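Local coordinates for uncharacterized protein (Bacillus thuringiensis serovar kurstaki, PDB 4XHN), which binds an ATP analogue and is probably an actin-like ATPase that forms filaments, perhaps for plasmid segregation, at residues 345-350 against 374-379; 367-372 against 390-395. The protein carries 2 engineered substitutions. All coordinates share one frame; numbering follows the deposited sequence.

Interaction 1. Residues 345-350 against 374-379; sequences LKYAED and VLFGYA. With ANP (phosphoaminophosphonic acid-adenylate ester), chain C.
Tyr-347 of helix 337-362 reaches across to Phe-376 and Gly-377 on the segment that underlies the nucleotide. Tyr-347 CB starts the contact, 4.0 Å from Phe-376 CE2. With CG anti to the backbone N (chi1 172°), the ring then swings over to the other segment, and Tyr-347 CG comes 4.0 Å from Phe-376 CD2. At Tyr-347 CD2 two partners converge. Phe-376 CD2 stands over the ring face at 3.8 Å, offset toward the rim, while Gly-377 CA, with no side chain attached, comes to the ring edge near its plane. This is a T-shaped stack, the Phe-376 edge aimed at the Tyr-347 face, with ring planes at 73° and centroids 5.5 Å apart. One atom further out, Tyr-347 CE2 still borders Gly-377 N and CA, both at 4.2 Å. The ring as a whole also stacks edge-to-face with Tyr-267. Gly-377 is the first residue past helix 373-376 and the N-cap of helix 378-381; helix 373-376 follows the Gly-371–Gly-372 turn, consistent with the glycine-rich adenosine motif of actin-like ATPases. Phe-376 CB lies 3.7 Å from N3 of ANP, and Leu-375 CD1 is 3.4 Å from its N6. At the outer end, Leu-345 CD2 touches Ala-379 CB at 4.4 Å.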
loop_
_atom_site.group_PDB
_atom_site.type_symbol
_atom_site.label_atom_id
_atom_site.label_comp_id
_atom_site.label_asym_id
_atom_site.label_seq_id
_atom_site.Cartn_x
_atom_site.Cartn_y
_atom_site.Cartn_z
ATOM N N LEU A 345 -11.643 5.356 -17.437
ATOM C CA LEU A 345 -11.797 4.360 -18.495
ATOM C C LEU A 345 -10.525 4.223 -19.326
ATOM O O LEU A 345 -10.182 3.131 -19.782
ATOM C CB LEU A 345 -12.977 4.717 -19.398
ATOM C CG LEU A 345 -14.341 4.787 -18.714
ATOM C CD1 LEU A 345 -15.386 5.328 -19.670
ATOM C CD2 LEU A 345 -14.750 3.421 -18.182
ATOM N N LYS A 346 -9.842 5.346 -19.527
ATOM C CA LYS A 346 -8.543 5.368 -20.190
ATOM C C LYS A 346 -7.581 4.434 -19.462
ATOM O O LYS A 346 -6.913 3.604 -20.080
ATOM C CB LYS A 346 -7.999 6.799 -20.227
ATOM C CG LYS A 346 -6.693 6.995 -20.980
ATOM C CD LYS A 346 -6.379 8.486 -21.099
ATOM C CE LYS A 346 -5.019 8.743 -21.729
ATOM N NZ LYS A 346 -3.985 9.071 -20.706
ATOM N N TYR A 347 -7.535 4.573 -18.140
ATOM C CA TYR A 347 -6.747 3.694 -17.289
ATOM C C TYR A 347 -7.239 2.257 -17.393
ATOM O O TYR A 347 -6.445 1.324 -17.509
ATOM C CB TYR A 347 -6.801 4.170 -15.834
ATOM C CG TYR A 347 -6.178 3.210 -14.846
ATOM C CD1 TYR A 347 -4.801 3.161 -14.673
ATOM C CD2 TYR A 347 -6.966 2.356 -14.083
ATOM C CE1 TYR A 347 -4.226 2.284 -13.772
ATOM C CE2 TYR A 347 -6.399 1.477 -13.178
ATOM C CZ TYR A 347 -5.029 1.446 -13.026
ATOM O OH TYR A 347 -4.458 0.574 -12.128
ATOM N N ALA A 348 -8.557 2.089 -17.354
ATOM C CA ALA A 348 -9.173 0.767 -17.390
ATOM C C ALA A 348 -8.826 0.011 -18.673
ATOM O O ALA A 348 -8.445 -1.155 -18.626
ATOM C CB ALA A 348 -10.677 0.883 -17.233
ATOM N N GLU A 349 -8.958 0.682 -19.816
ATOM C CA GLU A 349 -8.691 0.063 -21.104
ATOM C C GLU A 349 -7.194 -0.180 -21.306
ATOM O O GLU A 349 -6.799 -1.194 -21.898
ATOM C CB GLU A 349 -9.263 0.916 -22.252
ATOM C CG GLU A 349 -10.782 1.067 -22.187
ATOM C CD GLU A 349 -11.497 0.327 -23.307
ATOM O OE1 GLU A 349 -10.955 0.261 -24.431
ATOM O OE2 GLU A 349 -12.602 -0.195 -23.065
ATOM N N ASP A 350 -6.373 0.763 -20.847
ATOM C CA ASP A 350 -4.922 0.594 -20.901
ATOM C C ASP A 350 -4.489 -0.595 -20.052
ATOM O O ASP A 350 -3.574 -1.327 -20.421
ATOM C CB ASP A 350 -4.207 1.866 -20.441
ATOM C CG ASP A 350 -4.207 2.952 -21.502
ATOM O OD1 ASP A 350 -5.043 2.884 -22.431
ATOM O OD2 ASP A 350 -3.371 3.875 -21.413
ATOM N N VAL A 374 -7.653 -1.327 -9.169
ATOM C CA VAL A 374 -8.928 -2.010 -9.348
ATOM C C VAL A 374 -10.066 -1.084 -8.930
ATOM O O VAL A 374 -11.159 -1.123 -9.494
ATOM C CB VAL A 374 -8.982 -3.318 -8.530
ATOM C CG1 VAL A 374 -10.379 -3.922 -8.544
ATOM C CG2 VAL A 374 -7.966 -4.312 -9.062
ATOM N N LEU A 375 -9.787 -0.231 -7.949
ATOM C CA LEU A 375 -10.784 0.690 -7.423
ATOM C C LEU A 375 -10.854 1.988 -8.225
ATOM O O LEU A 375 -11.943 2.444 -8.579
ATOM C CB LEU A 375 -10.491 0.989 -5.956
ATOM C CG LEU A 375 -10.663 -0.197 -5.006
ATOM C CD1 LEU A 375 -9.998 0.078 -3.666
ATOM C CD2 LEU A 375 -12.138 -0.506 -4.821
ATOM N N PHE A 376 -9.697 2.584 -8.503
ATOM C CA PHE A 376 -9.645 3.809 -9.295
ATOM C C PHE A 376 -10.271 3.598 -10.669
ATOM O O PHE A 376 -11.012 4.447 -11.160
ATOM C CB PHE A 376 -8.204 4.300 -9.448
ATOM C CG PHE A 376 -8.056 5.468 -10.389
ATOM C CD1 PHE A 376 -8.423 6.745 -9.996
ATOM C CD2 PHE A 376 -7.547 5.286 -11.666
ATOM C CE1 PHE A 376 -8.286 7.819 -10.863
ATOM C CE2 PHE A 376 -7.408 6.355 -12.536
ATOM C CZ PHE A 376 -7.778 7.622 -12.135
ATOM N N GLY A 377 -9.976 2.455 -11.279
ATOM C CA GLY A 377 -10.502 2.143 -12.594
ATOM C C GLY A 377 -11.694 1.209 -12.547
ATOM O O GLY A 377 -12.023 0.577 -13.550
ATOM N N TYR A 378 -12.345 1.134 -11.388
ATOM C CA TYR A 378 -13.458 0.208 -11.171
ATOM C C TYR A 378 -14.555 0.325 -12.217
ATOM O O TYR A 378 -15.131 -0.683 -12.625
ATOM C CB TYR A 378 -14.070 0.415 -9.784
ATOM C CG TYR A 378 -15.215 -0.529 -9.485
ATOM C CD1 TYR A 378 -16.537 -0.104 -9.575
ATOM C CD2 TYR A 378 -14.974 -1.851 -9.127
ATOM C CE1 TYR A 378 -17.584 -0.969 -9.309
ATOM C CE2 TYR A 378 -16.016 -2.721 -8.860
ATOM C CZ TYR A 378 -17.317 -2.276 -8.951
ATOM O OH TYR A 378 -18.353 -3.142 -8.685
ATOM N N ALA A 379 -14.838 1.550 -12.649
ATOM C CA ALA A 379 -15.891 1.801 -13.629
ATOM C C ALA A 379 -15.695 0.953 -14.882
ATOM O O ALA A 379 -16.663 0.541 -15.520
ATOM C CB ALA A 379 -15.936 3.277 -13.990
HETATM P PG ANP C . 2.696 1.077 -5.762
HETATM O O1G ANP C . 3.024 1.475 -7.166
HETATM O O2G ANP C . 1.860 -0.262 -5.775
HETATM O O3G ANP C . 4.040 0.849 -4.959
HETATM P PB ANP C . 0.608 1.708 -4.017
HETATM O O1B ANP C . 0.799 2.309 -2.595
HETATM O O2B ANP C . 0.708 0.219 -3.934
HETATM N N3B ANP C . 1.810 2.314 -5.021
HETATM P PA ANP C . -2.135 1.379 -4.235
HETATM O O1A ANP C . -2.359 1.298 -2.773
HETATM O O2A ANP C . -2.111 0.017 -4.935
HETATM O O3A ANP C . -0.777 2.124 -4.601
HETATM O "O5'" ANP C . -3.241 2.326 -4.854
HETATM C "C5'" ANP C . -3.344 2.461 -6.289
HETATM C "C4'" ANP C . -4.237 3.629 -6.633
HETATM O "O4'" ANP C . -5.610 3.322 -6.289
HETATM C "C3'" ANP C . -3.903 4.946 -5.930
HETATM O "O3'" ANP C . -4.035 6.024 -6.849
HETATM C "C2'" ANP C . -4.970 5.024 -4.836
HETATM O "O2'" ANP C . -5.240 6.356 -4.417
HETATM C "C1'" ANP C . -6.151 4.412 -5.576
HETATM N N9 ANP C . -7.234 3.942 -4.721
HETATM C C8 ANP C . -7.139 3.241 -3.549
HETATM N N7 ANP C . -8.295 2.961 -2.991
HETATM C C5 ANP C . -9.214 3.525 -3.865
HETATM C C6 ANP C . -10.627 3.580 -3.845
HETATM N N6 ANP C . -11.380 3.040 -2.886
HETATM N N1 ANP C . -11.240 4.214 -4.871
HETATM C C2 ANP C . -10.491 4.756 -5.835
HETATM N N3 ANP C . -9.160 4.769 -5.955
HETATM C C4 ANP C . -8.580 4.132 -4.931
#

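Interaction 2. Residues 367-372 against 390-395; sequences NIVVGG and FILPKN. With ANP (phosphoaminophosphonic acid-adenylate ester), chain C.
Asn-367 and Ile-368 pair in parallel with Phe-390 and Ile-391. Two backbone hydrogen bonds tie the strands, both through Ile-391. Ile-391 N donates to Asn-367 O, 2.8 Å away, coming from above the carbonyl plane (40° out of it). Val-369 N donates to Ile-391 O at 3.1 Å, with an angle of 158° at the hydrogen. Two CA-H...O contacts accompany them: Phe-390 CA lies 3.2 Å from Asn-367 O, and Ile-368 CA faces Ile-391 O.

The pairing stops at Pro-393, which has no N-H to offer the carbonyl of Val-369; Pro-393 CD sits 3.4 Å from Val-369 O instead. Strand 390-391 is an edge strand of the five-stranded mixed sheet, joined to strand 366-370 by a beta-alpha-beta crossover through helices 373-376 and 378-381, an arrangement consistent with the nucleotide-binding domain of an actin-like ATPase. Past Val-370, the Gly-371–Gly-372 turn brings Gly-372 N to the alpha-phosphate O2A of ANP, a hydrogen bond of 3.2 Å.

The apolar contacts divide between the two sheet faces. On one, Ile-368 and Ile-391 lie side by side and point the same way, Ile-368 CG1 4.1 Å from Ile-391 CB. On the other, Phe-390 CG stands anti to its carbonyl carbon (chi1 -71°), which lays CD1 against Asn-367 CB, and Val-369 CG2 meets the same ring at its edge; Leu-355 and Trp-359 of helix 337-362 cover this side. The Asn-367 amide turns to Gly-389, bonding its O through ND2. Leu-392 starts out away from the neighbouring strand, but Leu-392 CD2 comes back to 3.6 Å from Val-369 CB.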
loop_
_atom_site.group_PDB
_atom_site.type_symbol
_atom_site.label_atom_id
_atom_site.label_comp_id
_atom_site.label_asym_id
_atom_site.label_seq_id
_atom_site.Cartn_x
_atom_site.Cartn_y
_atom_site.Cartn_z
ATOM N N ASN A 367 -6.207 -15.171 -14.068
ATOM C CA ASN A 367 -5.505 -13.908 -13.849
ATOM C C ASN A 367 -6.135 -13.072 -12.740
ATOM O O ASN A 367 -7.234 -12.540 -12.899
ATOM C CB ASN A 367 -5.456 -13.091 -15.140
ATOM C CG ASN A 367 -4.690 -13.789 -16.240
ATOM O OD1 ASN A 367 -3.488 -13.576 -16.409
ATOM N ND2 ASN A 367 -5.380 -14.634 -16.993
ATOM N N ILE A 368 -5.430 -12.952 -11.621
ATOM C CA ILE A 368 -5.932 -12.195 -10.480
ATOM C C ILE A 368 -5.488 -10.737 -10.550
ATOM O O ILE A 368 -4.297 -10.446 -10.658
ATOM C CB ILE A 368 -5.461 -12.810 -9.151
ATOM C CG1 ILE A 368 -5.818 -14.296 -9.106
ATOM C CG2 ILE A 368 -6.077 -12.075 -7.975
ATOM C CD1 ILE A 368 -5.247 -15.023 -7.919
ATOM N N VAL A 369 -6.455 -9.825 -10.493
ATOM C CA VAL A 369 -6.159 -8.398 -10.548
ATOM C C VAL A 369 -6.488 -7.730 -9.218
ATOM O O VAL A 369 -7.634 -7.752 -8.767
ATOM C CB VAL A 369 -6.939 -7.702 -11.675
ATOM C CG1 VAL A 369 -6.512 -6.250 -11.792
ATOM C CG2 VAL A 369 -6.729 -8.428 -12.993
ATOM N N VAL A 370 -5.474 -7.142 -8.589
ATOM C CA VAL A 370 -5.634 -6.525 -7.279
ATOM C C VAL A 370 -5.002 -5.134 -7.246
ATOM O O VAL A 370 -4.545 -4.629 -8.271
ATOM C CB VAL A 370 -5.011 -7.399 -6.174
ATOM C CG1 VAL A 370 -5.668 -8.772 -6.151
ATOM C CG2 VAL A 370 -3.509 -7.533 -6.383
ATOM N N GLY A 371 -4.981 -4.518 -6.069
ATOM C CA GLY A 371 -4.401 -3.196 -5.918
ATOM C C GLY A 371 -5.444 -2.099 -6.022
ATOM O O GLY A 371 -6.563 -2.339 -6.475
ATOM N N GLY A 372 -5.078 -0.891 -5.607
ATOM C CA GLY A 372 -6.000 0.230 -5.634
ATOM C C GLY A 372 -6.467 0.601 -7.030
ATOM O O GLY A 372 -7.506 1.241 -7.191
ATOM N N PHE A 390 -10.263 -14.167 -15.407
ATOM C CA PHE A 390 -9.903 -13.071 -14.514
ATOM C C PHE A 390 -10.604 -13.212 -13.169
ATOM O O PHE A 390 -11.777 -13.584 -13.105
ATOM C CB PHE A 390 -10.245 -11.718 -15.142
ATOM C CG PHE A 390 -9.358 -11.342 -16.295
ATOM C CD1 PHE A 390 -8.184 -10.638 -16.082
ATOM C CD2 PHE A 390 -9.702 -11.687 -17.591
ATOM C CE1 PHE A 390 -7.366 -10.288 -17.141
ATOM C CE2 PHE A 390 -8.889 -11.339 -18.656
ATOM C CZ PHE A 390 -7.719 -10.640 -18.431
ATOM N N ILE A 391 -9.876 -12.919 -12.095
ATOM C CA ILE A 391 -10.436 -12.971 -10.750
ATOM C C ILE A 391 -10.188 -11.671 -9.993
ATOM O O ILE A 391 -9.044 -11.276 -9.779
ATOM C CB ILE A 391 -9.849 -14.137 -9.930
ATOM C CG1 ILE A 391 -10.184 -15.479 -10.584
ATOM C CG2 ILE A 391 -10.369 -14.101 -8.499
ATOM C CD1 ILE A 391 -9.607 -16.670 -9.855
ATOM N N LEU A 392 -11.270 -11.007 -9.601
ATOM C CA LEU A 392 -11.182 -9.843 -8.728
ATOM C C LEU A 392 -11.512 -10.272 -7.306
ATOM O O LEU A 392 -12.283 -11.211 -7.110
ATOM C CB LEU A 392 -12.132 -8.736 -9.188
ATOM C CG LEU A 392 -11.890 -8.120 -10.566
ATOM C CD1 LEU A 392 -12.776 -6.901 -10.765
ATOM C CD2 LEU A 392 -10.428 -7.756 -10.738
ATOM N N PRO A 393 -10.922 -9.598 -6.307
ATOM C CA PRO A 393 -11.247 -9.918 -4.913
ATOM C C PRO A 393 -12.743 -9.795 -4.626
ATOM O O PRO A 393 -13.372 -8.812 -5.023
ATOM C CB PRO A 393 -10.442 -8.883 -4.111
ATOM C CG PRO A 393 -10.015 -7.843 -5.106
ATOM C CD PRO A 393 -9.881 -8.561 -6.405
ATOM N N LYS A 394 -13.301 -10.805 -3.966
ATOM C CA LYS A 394 -14.709 -10.801 -3.587
ATOM C C LYS A 394 -14.998 -9.604 -2.690
ATOM O O LYS A 394 -15.905 -8.816 -2.956
ATOM C CB LYS A 394 -15.079 -12.105 -2.880
ATOM C CG LYS A 394 -16.552 -12.225 -2.541
ATOM C CD LYS A 394 -17.396 -12.292 -3.801
ATOM C CE LYS A 394 -18.822 -11.860 -3.522
ATOM N NZ LYS A 394 -18.853 -10.532 -2.851
ATOM N N ASN A 395 -14.209 -9.476 -1.628
ATOM C CA ASN A 395 -14.234 -8.300 -0.772
ATOM C C ASN A 395 -13.465 -7.155 -1.425
ATOM O O ASN A 395 -12.448 -6.699 -0.904
ATOM C CB ASN A 395 -13.640 -8.634 0.596
ATOM C CG ASN A 395 -12.306 -9.357 0.491
ATOM O OD1 ASN A 395 -11.935 -9.843 -0.577
ATOM N ND2 ASN A 395 -11.584 -9.435 1.603
HETATM P PG ANP C . 2.696 1.077 -5.762
HETATM O O1G ANP C . 3.024 1.475 -7.166
HETATM O O2G ANP C . 1.860 -0.262 -5.775
HETATM O O3G ANP C . 4.040 0.849 -4.959
HETATM P PB ANP C . 0.608 1.708 -4.017
HETATM O O1B ANP C . 0.799 2.309 -2.595
HETATM O O2B ANP C . 0.708 0.219 -3.934
HETATM N N3B ANP C . 1.810 2.314 -5.021
HETATM P PA ANP C . -2.135 1.379 -4.235
HETATM O O1A ANP C . -2.359 1.298 -2.773
HETATM O O2A ANP C . -2.111 0.017 -4.935
HETATM O O3A ANP C . -0.777 2.124 -4.601
HETATM O "O5'" ANP C . -3.241 2.326 -4.854
HETATM C "C5'" ANP C . -3.344 2.461 -6.289
HETATM C "C4'" ANP C . -4.237 3.629 -6.633
HETATM O "O4'" ANP C . -5.610 3.322 -6.289
HETATM C "C3'" ANP C . -3.903 4.946 -5.930
HETATM O "O3'" ANP C . -4.035 6.024 -6.849
HETATM C "C2'" ANP C . -4.970 5.024 -4.836
HETATM O "O2'" ANP C . -5.240 6.356 -4.417
HETATM C "C1'" ANP C . -6.151 4.412 -5.576
HETATM N N9 ANP C . -7.234 3.942 -4.721
HETATM C C8 ANP C . -7.139 3.241 -3.549
HETATM N N7 ANP C . -8.295 2.961 -2.991
HETATM C C5 ANP C . -9.214 3.525 -3.865
HETATM C C6 ANP C . -10.627 3.580 -3.845
HETATM N N6 ANP C . -11.380 3.040 -2.886
HETATM N N1 ANP C . -11.240 4.214 -4.871
HETATM C C2 ANP C . -10.491 4.756 -5.835
HETATM N N3 ANP C . -9.160 4.769 -5.955
HETATM C C4 ANP C . -8.580 4.132 -4.931
#

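Both contacts are largely buried, with an exposed margin in interaction 1 at Leu-345. Chain order interleaves them: strand 366-370 follows helix 337-362 and leads through the Gly-371–Gly-372 turn into helix 373-376, where Val-374 CG2 packs 3.5 Å from Val-369 O. Helix 337-362 serves both, donating Tyr-347 to interaction 1 and covering the Phe-390 side of interaction 2. Their chemistry differs with place. In interaction 1 helices meet through an aromatic pair and aliphatic packing, whereas in interaction 2 backbone hydrogen bonds build a sheet edge. Each also borders ANP at a different part, the adenine for 374-379 and the ribose and alpha-phosphate for 367-372.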